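Local atomic coordinates of beta sliding clamp (Borrelia burgdorferi, PDB entry 6DJ8), a protein that encircles DNA as a ring-shaped head-to-tail homodimer and probably tethers DNA polymerases and other proteins to it, giving them processivity. Residues A[167-172]-A[200-205]; A[300-305]-A[347-352]. All blocks are in the same frame, centred on the assembly; numbering follows the deposited sequence.

Contact 1: A[167-172]-A[200-205]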
loop_
_atom_site.group_PDB
_atom_site.type_symbol
_atom_site.label_atom_id
_atom_site.label_comp_id
_atom_site.label_asym_id
_atom_site.label_seq_id
_atom_site.Cartn_x
_atom_site.Cartn_y
_atom_site.Cartn_z
ATOM N N ILE A 167 19.908 -1.172 -16.360
ATOM C CA ILE A 167 21.130 -1.583 -15.681
ATOM C C ILE A 167 20.927 -1.747 -14.174
ATOM O O ILE A 167 21.379 -2.738 -13.588
ATOM C CB ILE A 167 22.265 -0.580 -15.978
ATOM C CG1 ILE A 167 22.813 -0.800 -17.390
ATOM C CG2 ILE A 167 23.382 -0.737 -14.975
ATOM C CD1 ILE A 167 23.761 -1.982 -17.492
ATOM N N ALA A 168 20.214 -0.811 -13.527
ATOM C CA ALA A 168 20.231 -0.749 -12.064
ATOM C C ALA A 168 19.734 -2.044 -11.421
ATOM O O ALA A 168 20.342 -2.543 -10.462
ATOM C CB ALA A 168 19.392 0.440 -11.579
ATOM N N PHE A 169 18.631 -2.608 -11.928
ATOM C CA PHE A 169 18.021 -3.749 -11.245
ATOM C C PHE A 169 18.927 -4.972 -11.198
ATOM O O PHE A 169 18.752 -5.822 -10.317
ATOM C CB PHE A 169 16.682 -4.108 -11.913
ATOM C CG PHE A 169 16.831 -4.848 -13.228
ATOM C CD1 PHE A 169 16.916 -4.153 -14.425
ATOM C CD2 PHE A 169 16.873 -6.245 -13.257
ATOM C CE1 PHE A 169 17.051 -4.845 -15.658
ATOM C CE2 PHE A 169 16.980 -6.939 -14.458
ATOM C CZ PHE A 169 17.088 -6.234 -15.664
ATOM N N SER A 170 19.898 -5.090 -12.113
ATOM C CA SER A 170 20.758 -6.268 -12.140
ATOM C C SER A 170 21.892 -6.239 -11.124
ATOM O O SER A 170 22.500 -7.290 -10.868
ATOM C CB SER A 170 21.399 -6.435 -13.522
ATOM O OG SER A 170 20.486 -6.951 -14.454
ATOM N N ALA A 171 22.245 -5.075 -10.581
ATOM C CA ALA A 171 23.366 -5.044 -9.654
ATOM C C ALA A 171 23.009 -5.834 -8.406
ATOM O O ALA A 171 21.836 -5.967 -8.046
ATOM C CB ALA A 171 23.738 -3.600 -9.292
ATOM N N HIS A 172 24.024 -6.393 -7.760
ATOM C CA HIS A 172 23.774 -7.057 -6.494
ATOM C C HIS A 172 23.175 -6.059 -5.498
ATOM O O HIS A 172 23.536 -4.876 -5.474
ATOM C CB HIS A 172 25.063 -7.664 -5.946
ATOM C CG HIS A 172 24.827 -8.750 -4.954
ATOM N ND1 HIS A 172 24.360 -8.508 -3.683
ATOM C CD2 HIS A 172 24.922 -10.094 -5.073
ATOM C CE1 HIS A 172 24.203 -9.658 -3.050
ATOM N NE2 HIS A 172 24.536 -10.636 -3.873
ATOM N N GLY A 200 25.926 -11.848 -10.116
ATOM C CA GLY A 200 26.482 -13.173 -10.220
ATOM C C GLY A 200 25.583 -14.180 -10.901
ATOM O O GLY A 200 26.066 -15.226 -11.341
ATOM N N HIS A 201 24.291 -13.910 -10.987
ATOM C CA HIS A 201 23.358 -14.843 -11.596
ATOM C C HIS A 201 22.628 -14.284 -12.800
ATOM O O HIS A 201 22.291 -15.045 -13.717
ATOM C CB HIS A 201 22.360 -15.298 -10.528
ATOM C CG HIS A 201 23.023 -16.013 -9.397
ATOM N ND1 HIS A 201 23.622 -15.347 -8.349
ATOM C CD2 HIS A 201 23.197 -17.332 -9.155
ATOM C CE1 HIS A 201 24.151 -16.226 -7.518
ATOM N NE2 HIS A 201 23.894 -17.437 -7.976
ATOM N N ARG A 202 22.389 -12.979 -12.827
ATOM C CA ARG A 202 21.787 -12.295 -13.951
ATOM C C ARG A 202 22.597 -11.027 -14.187
ATOM O O ARG A 202 23.222 -10.494 -13.262
ATOM C CB ARG A 202 20.293 -12.001 -13.709
ATOM C CG ARG A 202 19.922 -11.491 -12.296
ATOM C CD ARG A 202 19.987 -9.976 -12.201
ATOM N NE ARG A 202 19.462 -9.478 -10.911
ATOM C CZ ARG A 202 18.171 -9.284 -10.669
ATOM N NH1 ARG A 202 17.279 -9.552 -11.629
ATOM N NH2 ARG A 202 17.757 -8.832 -9.477
ATOM N N MET A 203 22.604 -10.562 -15.436
ATOM C CA MET A 203 23.508 -9.495 -15.825
ATOM C C MET A 203 22.901 -8.672 -16.951
ATOM O O MET A 203 22.352 -9.226 -17.908
ATOM C CB MET A 203 24.874 -10.066 -16.286
ATOM C CG MET A 203 25.731 -9.040 -17.040
ATOM S SD MET A 203 27.321 -9.734 -17.646
ATOM C CE MET A 203 28.120 -10.103 -16.115
ATOM N N SER A 204 23.038 -7.351 -16.846
ATOM C CA SER A 204 22.674 -6.418 -17.906
ATOM C C SER A 204 23.929 -5.790 -18.524
ATOM O O SER A 204 24.899 -5.482 -17.821
ATOM C CB SER A 204 21.735 -5.341 -17.366
ATOM O OG SER A 204 20.408 -5.864 -17.158
ATOM N N ILE A 205 23.910 -5.632 -19.845
ATOM C CA ILE A 205 24.969 -4.986 -20.615
ATOM C C ILE A 205 24.327 -3.969 -21.546
ATOM O O ILE A 205 23.538 -4.344 -22.423
ATOM C CB ILE A 205 25.784 -6.004 -21.434
ATOM C CG1 ILE A 205 26.439 -7.020 -20.506
ATOM C CG2 ILE A 205 26.835 -5.288 -22.274
ATOM C CD1 ILE A 205 26.659 -8.340 -21.130
HETATM O O HOH W 1 20.279 -8.404 -8.117
#
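Ser170 and Ser204 meet tip to tip at the tight centre of this contact, where the hydroxyl of Ser170 donates to that of Ser204 with OG to OG at 2.9 Å. Both hydroxyls lie beside their own backbone N, anti to the carbonyl carbon, and the short serine side chains suit this close approach. Ser204 OG is held further by Arg166 O and His385 ND1, so several bonds grip one buried oxygen. Ile167 packs at one end, its CD1 3.9 Å from Ser204 CB. In the central domain of this sliding-ring subunit, the turn that follows helix 157-167 is thus seated on strand 202-211, close to where the bound peptide packs on His201 and Met203. Toward Arg202 the contact is more polar and partly bridged by water, though the arginine is buried. Its chain, bent at chi2 (90°), stands up beside Ser170 and sets the guanidinium almost perpendicular to the Phe169 ring (86°), with NH1 3.7 Å from CD2 at the ring edge. Phe169 O lies over the guanidinium face, too poorly angled for a hydrogen bond. Instead a water accepts from Arg202 NH2 and donates to Ala171 O; NH2 also forms a salt bridge with Glu353 OE2.

Contact 2: A[300-305]-A[347-352]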
loop_
_atom_site.group_PDB
_atom_site.type_symbol
_atom_site.label_atom_id
_atom_site.label_comp_id
_atom_site.label_asym_id
_atom_site.label_seq_id
_atom_site.Cartn_x
_atom_site.Cartn_y
_atom_site.Cartn_z
ATOM N N LYS A 300 9.077 -20.430 -2.870
ATOM C CA LYS A 300 10.050 -19.430 -2.452
ATOM C C LYS A 300 11.401 -19.601 -3.153
ATOM O O LYS A 300 12.180 -18.651 -3.209
ATOM C CB LYS A 300 10.221 -19.485 -0.929
ATOM N N SER A 301 11.694 -20.780 -3.692
ATOM C CA SER A 301 12.930 -20.933 -4.453
ATOM C C SER A 301 12.891 -20.192 -5.787
ATOM O O SER A 301 13.938 -20.036 -6.423
ATOM C CB SER A 301 13.224 -22.416 -4.690
ATOM O OG SER A 301 12.365 -22.936 -5.687
ATOM N N ARG A 302 11.715 -19.738 -6.226
ATOM C CA ARG A 302 11.494 -19.049 -7.495
ATOM C C ARG A 302 11.705 -19.970 -8.698
ATOM O O ARG A 302 11.706 -19.488 -9.840
ATOM C CB ARG A 302 12.362 -17.782 -7.649
ATOM C CG ARG A 302 12.417 -16.886 -6.396
ATOM C CD ARG A 302 11.029 -16.642 -5.782
ATOM N NE ARG A 302 10.155 -15.797 -6.592
ATOM C CZ ARG A 302 8.854 -16.024 -6.790
ATOM N NH1 ARG A 302 8.132 -15.185 -7.533
ATOM N NH2 ARG A 302 8.269 -17.100 -6.264
ATOM N N LYS A 303 11.806 -21.288 -8.487
ATOM C CA LYS A 303 12.186 -22.204 -9.567
ATOM C C LYS A 303 11.019 -22.366 -10.528
ATOM O O LYS A 303 9.999 -22.977 -10.190
ATOM C CB LYS A 303 12.603 -23.568 -9.021
ATOM C CG LYS A 303 13.050 -24.554 -10.127
ATOM C CD LYS A 303 13.649 -25.846 -9.566
ATOM C CE LYS A 303 13.737 -26.911 -10.653
ATOM N NZ LYS A 303 14.130 -28.277 -10.173
ATOM N N LEU A 304 11.164 -21.807 -11.720
ATOM C CA LEU A 304 10.209 -21.966 -12.804
ATOM C C LEU A 304 10.806 -22.917 -13.838
ATOM O O LEU A 304 11.955 -22.738 -14.235
ATOM C CB LEU A 304 9.918 -20.610 -13.437
ATOM C CG LEU A 304 9.128 -20.609 -14.735
ATOM C CD1 LEU A 304 7.693 -21.059 -14.434
ATOM C CD2 LEU A 304 9.167 -19.208 -15.335
ATOM N N VAL A 305 10.052 -23.936 -14.261
ATOM C CA VAL A 305 10.551 -24.887 -15.258
ATOM C C VAL A 305 9.989 -24.516 -16.625
ATOM O O VAL A 305 8.763 -24.500 -16.822
ATOM C CB VAL A 305 10.207 -26.339 -14.902
ATOM C CG1 VAL A 305 10.643 -27.279 -16.057
ATOM C CG2 VAL A 305 10.878 -26.738 -13.606
ATOM N N ASN A 347 14.999 -18.724 -12.390
ATOM C CA ASN A 347 14.428 -17.898 -11.324
ATOM C C ASN A 347 13.359 -16.989 -11.913
ATOM O O ASN A 347 13.667 -16.070 -12.682
ATOM C CB ASN A 347 15.550 -17.089 -10.678
ATOM C CG ASN A 347 15.069 -16.234 -9.513
ATOM O OD1 ASN A 347 14.081 -15.517 -9.622
ATOM N ND2 ASN A 347 15.799 -16.289 -8.406
ATOM N N ILE A 348 12.101 -17.226 -11.542
ATOM C CA ILE A 348 11.012 -16.459 -12.141
ATOM C C ILE A 348 11.106 -14.983 -11.785
ATOM O O ILE A 348 10.694 -14.125 -12.578
ATOM C CB ILE A 348 9.633 -17.026 -11.731
ATOM C CG1 ILE A 348 8.543 -16.398 -12.604
ATOM C CG2 ILE A 348 9.344 -16.734 -10.265
ATOM C CD1 ILE A 348 7.157 -17.083 -12.480
ATOM N N SER A 349 11.644 -14.642 -10.612
ATOM C CA SER A 349 11.756 -13.217 -10.300
ATOM C C SER A 349 12.750 -12.539 -11.243
ATOM O O SER A 349 12.482 -11.448 -11.761
ATOM C CB SER A 349 12.162 -13.020 -8.839
ATOM O OG SER A 349 11.125 -13.432 -7.967
ATOM N N TYR A 350 13.883 -13.192 -11.509
ATOM C CA TYR A 350 14.847 -12.647 -12.473
ATOM C C TYR A 350 14.208 -12.485 -13.841
ATOM O O TYR A 350 14.360 -11.448 -14.499
ATOM C CB TYR A 350 16.063 -13.560 -12.572
ATOM C CG TYR A 350 16.934 -13.652 -11.337
ATOM C CD1 TYR A 350 16.835 -12.719 -10.308
ATOM C CD2 TYR A 350 17.881 -14.675 -11.215
ATOM C CE1 TYR A 350 17.635 -12.813 -9.181
ATOM C CE2 TYR A 350 18.688 -14.777 -10.102
ATOM C CZ TYR A 350 18.562 -13.835 -9.087
ATOM O OH TYR A 350 19.362 -13.927 -7.976
ATOM N N PHE A 351 13.496 -13.519 -14.289
ATOM C CA PHE A 351 12.857 -13.503 -15.601
ATOM C C PHE A 351 11.881 -12.339 -15.696
ATOM O O PHE A 351 11.955 -11.512 -16.613
ATOM C CB PHE A 351 12.143 -14.852 -15.814
ATOM C CG PHE A 351 11.836 -15.206 -17.254
ATOM C CD1 PHE A 351 12.363 -14.480 -18.317
ATOM C CD2 PHE A 351 11.014 -16.291 -17.535
ATOM C CE1 PHE A 351 12.067 -14.833 -19.639
ATOM C CE2 PHE A 351 10.722 -16.667 -18.866
ATOM C CZ PHE A 351 11.235 -15.933 -19.912
ATOM N N VAL A 352 10.982 -12.239 -14.713
ATOM C CA VAL A 352 9.964 -11.189 -14.711
ATOM C C VAL A 352 10.615 -9.816 -14.608
ATOM O O VAL A 352 10.242 -8.883 -15.328
ATOM C CB VAL A 352 8.962 -11.409 -13.555
ATOM C CG1 VAL A 352 8.072 -10.184 -13.370
ATOM C CG2 VAL A 352 8.118 -12.678 -13.790
#
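The branch methyl CG2 of Ile348 covers one face of the Arg302 guanidinium, 3.4 Å from NH1. The arginine reaches this position by folding back: its chain bends at both chi2 (-47°) and chi3 (-70°), which turns NE toward the first turn of the helix. There NE donates to Ser349 OG at 2.9 Å, a nearly straight bond lying in the guanidinium plane, so methyl and hydroxyl together fix the face and the edge of the group. Asn295 OD1 accepts from NH1 and Asp299 O from NH2, further limiting its rotation. Lower on the same chain, Arg302 CB packs against the amide of Asn347, 3.5 Å from OD1, with amide and guanidinium planes at right angles. Asparagine suits this place because it is the N-cap of helix 348-355: OD1 accepts from Tyr350 N at 3.0 Å and, weakly, from Ser349 N, while ND2 sits over the centre of the Tyr350 ring. The backbone joins in, since Ile348 N, at the open start of the helix, donates to Arg302 O at 2.9 Å. Here, in the C-terminal domain, strand 342-347 pairs antiparallel with strand 303-308, Lys303 facing Asn347 as a non-hydrogen-bonded pair, and the chain then turns straight into the helix. Leu304, its CG anti to the backbone N (chi1 170°), points at that helix from the strand. Its CD2 lies 4.0 Å from Ile348 CG1 and meets the edge of the Phe351 ring at CD2, 4.1 Å away. Branched and aromatic side chains suit this buried side, where Leu291 and Val294 of helix 284-294 also pack against Leu304.

In the fold
After the N-terminal domain, the chain runs through helix 157-167, and contact 1 closes the loop that carries strands 182-187 and 192-198 before returning on strand 202-211 of the central domain. Later, in the C-terminal domain, contact 2 closes the loop that runs from strand 303-308 through strands 312-318, 325-331 and 335-338 to strand 342-347 and the start of helix 348-355. The two loops follow in series, neither nested nor crossed, with centres about 15 Å apart. They nevertheless touch: Tyr350 packs with CD1 3.5 Å from Arg202 NH1. Strand 202-211 also pairs with strand 383-387, so one sheet runs from the central into the C-terminal domain beside contact 1.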